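Local coordinates for protein ricin B lectin (Clostridium thermocellum, PDB 3VSF) that probably hydrolyses beta-1,3-galactan as an exo-acting family 43 glycoside hydrolase and also binds galactose through a ricin-type beta-trefoil domain, at residues 110-115 and 160-165. Residues are numbered along the deposited sequence; the frame is centred on the assembly and turned at random.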
loop_
_atom_site.group_PDB
_atom_site.type_symbol
_atom_site.label_atom_id
_atom_site.label_comp_id
_atom_site.label_asym_id
_atom_site.label_seq_id
_atom_site.Cartn_x
_atom_site.Cartn_y
_atom_site.Cartn_z
ATOM N N PRO A 110 -22.981 8.964 -24.777
ATOM C CA PRO A 110 -24.159 8.099 -24.892
ATOM C C PRO A 110 -23.930 6.710 -24.300
ATOM O O PRO A 110 -24.828 6.162 -23.659
ATOM C CB PRO A 110 -24.372 7.998 -26.407
ATOM C CG PRO A 110 -23.036 8.294 -26.999
ATOM C CD PRO A 110 -22.432 9.323 -26.096
ATOM N N GLU A 111 -22.745 6.148 -24.514
ATOM C CA GLU A 111 -22.444 4.810 -24.019
ATOM C C GLU A 111 -22.028 4.826 -22.551
ATOM O O GLU A 111 -21.829 3.775 -21.942
ATOM C CB GLU A 111 -21.363 4.142 -24.875
ATOM C CG GLU A 111 -20.051 4.901 -24.936
ATOM C CD GLU A 111 -19.019 4.199 -25.797
ATOM O OE1 GLU A 111 -19.319 3.101 -26.310
ATOM O OE2 GLU A 111 -17.908 4.744 -25.962
ATOM N N LEU A 112 -21.902 6.021 -21.986
ATOM C CA LEU A 112 -21.571 6.163 -20.573
ATOM C C LEU A 112 -22.835 6.235 -19.724
ATOM O O LEU A 112 -22.766 6.331 -18.499
ATOM C CB LEU A 112 -20.704 7.401 -20.337
ATOM C CG LEU A 112 -19.320 7.398 -20.989
ATOM C CD1 LEU A 112 -18.568 8.675 -20.648
ATOM C CD2 LEU A 112 -18.528 6.173 -20.560
ATOM N N ASN A 113 -23.988 6.190 -20.382
ATOM C CA ASN A 113 -25.268 6.231 -19.686
ATOM C C ASN A 113 -25.511 4.972 -18.860
ATOM O O ASN A 113 -25.727 5.041 -17.651
ATOM C CB ASN A 113 -26.414 6.435 -20.679
ATOM C CG ASN A 113 -26.429 7.829 -21.277
ATOM O OD1 ASN A 113 -25.597 8.165 -22.119
ATOM N ND2 ASN A 113 -27.382 8.648 -20.847
ATOM N N HIS A 114 -25.468 3.823 -19.523
ATOM C CA HIS A 114 -25.732 2.551 -18.865
ATOM C C HIS A 114 -24.531 1.623 -19.008
ATOM O O HIS A 114 -24.492 0.779 -19.905
ATOM C CB HIS A 114 -26.980 1.905 -19.468
ATOM C CG HIS A 114 -27.438 0.676 -18.748
ATOM N ND1 HIS A 114 -28.240 0.724 -17.628
ATOM C CD2 HIS A 114 -27.211 -0.636 -18.991
ATOM C CE1 HIS A 114 -28.484 -0.505 -17.211
ATOM N NE2 HIS A 114 -27.872 -1.350 -18.021
ATOM N N CYS A 115 -23.550 1.782 -18.123
ATOM C CA CYS A 115 -22.315 1.007 -18.211
ATOM C C CYS A 115 -21.569 0.924 -16.882
ATOM O O CYS A 115 -21.957 1.546 -15.893
ATOM C CB CYS A 115 -21.388 1.614 -19.267
ATOM S SG CYS A 115 -20.642 3.188 -18.776
ATOM N N PHE A 160 -13.848 16.602 -18.458
ATOM C CA PHE A 160 -13.189 15.818 -19.499
ATOM C C PHE A 160 -14.145 15.502 -20.644
ATOM O O PHE A 160 -15.357 15.410 -20.448
ATOM C CB PHE A 160 -12.624 14.520 -18.918
ATOM C CG PHE A 160 -11.297 14.687 -18.237
ATOM C CD1 PHE A 160 -10.166 14.061 -18.733
ATOM C CD2 PHE A 160 -11.177 15.472 -17.103
ATOM C CE1 PHE A 160 -8.942 14.211 -18.109
ATOM C CE2 PHE A 160 -9.956 15.627 -16.475
ATOM C CZ PHE A 160 -8.837 14.996 -16.981
ATOM N N THR A 161 -13.590 15.334 -21.840
ATOM C CA THR A 161 -14.386 14.975 -23.006
ATOM C C THR A 161 -14.126 13.523 -23.397
ATOM O O THR A 161 -13.018 13.165 -23.795
ATOM C CB THR A 161 -14.090 15.895 -24.210
ATOM O OG1 THR A 161 -12.818 15.560 -24.776
ATOM C CG2 THR A 161 -14.084 17.355 -23.778
ATOM N N TYR A 162 -15.153 12.690 -23.271
ATOM C CA TYR A 162 -15.030 11.273 -23.590
ATOM C C TYR A 162 -14.725 11.076 -25.071
ATOM O O TYR A 162 -15.245 11.797 -25.922
ATOM C CB TYR A 162 -16.310 10.531 -23.207
ATOM C CG TYR A 162 -16.224 9.030 -23.364
ATOM C CD1 TYR A 162 -16.686 8.405 -24.514
ATOM C CD2 TYR A 162 -15.683 8.238 -22.360
ATOM C CE1 TYR A 162 -16.612 7.035 -24.661
ATOM C CE2 TYR A 162 -15.605 6.866 -22.497
ATOM C CZ TYR A 162 -16.070 6.269 -23.649
ATOM O OH TYR A 162 -15.994 4.902 -23.791
ATOM N N ILE A 163 -13.876 10.100 -25.375
ATOM C CA ILE A 163 -13.493 9.825 -26.754
ATOM C C ILE A 163 -14.175 8.569 -27.286
ATOM O O ILE A 163 -15.108 8.650 -28.083
ATOM C CB ILE A 163 -11.968 9.670 -26.900
ATOM C CG1 ILE A 163 -11.255 10.944 -26.442
ATOM C CG2 ILE A 163 -11.600 9.351 -28.338
ATOM C CD1 ILE A 163 -9.755 10.903 -26.644
ATOM N N ARG A 164 -13.704 7.410 -26.838
ATOM C CA ARG A 164 -14.219 6.138 -27.327
ATOM C C ARG A 164 -13.832 4.987 -26.407
ATOM O O ARG A 164 -12.956 5.126 -25.554
ATOM C CB ARG A 164 -13.684 5.859 -28.731
ATOM C CG ARG A 164 -12.173 5.981 -28.826
ATOM C CD ARG A 164 -11.567 4.900 -29.701
ATOM N NE ARG A 164 -10.108 4.948 -29.671
ATOM C CZ ARG A 164 -9.317 4.033 -30.220
ATOM N NH1 ARG A 164 -9.842 2.988 -30.845
ATOM N NH2 ARG A 164 -7.999 4.161 -30.140
ATOM N N SER A 165 -14.493 3.850 -26.591
ATOM C CA SER A 165 -14.141 2.628 -25.882
ATOM C C SER A 165 -13.780 1.559 -26.905
ATOM O O SER A 165 -14.366 1.505 -27.986
ATOM C CB SER A 165 -15.302 2.162 -25.003
ATOM O OG SER A 165 -16.466 1.924 -25.772
#
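Tyr162 lays its ring against Leu112 and points its hydroxyl at Glu111, so one side chain meets both an apolar and an acidic partner. With CG anti to the backbone N (chi1 -174°), the ring reaches from the edge strand 161-166 toward the loop that joins strand 98-105 to strand 116-124. Leu112 sits over one face: its CG lies 4.1 Å from the ring centroid, a CH-pi contact offset toward the rim, while Leu112 CD1 packs 3.4 Å from Tyr162 CD2, and Leu112 CD2 lies nearest Tyr162 CE2. A branched leucine suits this place because its two methyls spread along one side of the ring. At the ring's edge, Tyr162 OH donates to Glu111 OE2 over 2.9 Å. The donor stands above the carboxylate plane, which is turned 87° from the ring. Farther along the strand, Ser165 brings a small hydroxyl to the same carboxylate; its OG is 3.1 Å from Glu111 OE1 and 3.2 Å from OE2, two weak alternatives for its one proton, with the choice between the oxygens left unsettled. Arg147, on strand 147-153, also hydrogen-bonds to this OG. Extended beyond CG, the Glu111 side chain carries its carboxylate across to the strand, and Trp137 NE1 binds its backbone O. Thus the loop is fastened to the outer strand of one four-stranded sheet, a blade of the family's five-bladed beta-propeller, and the two hydroxyls probably help stabilise the negative charge of Glu111.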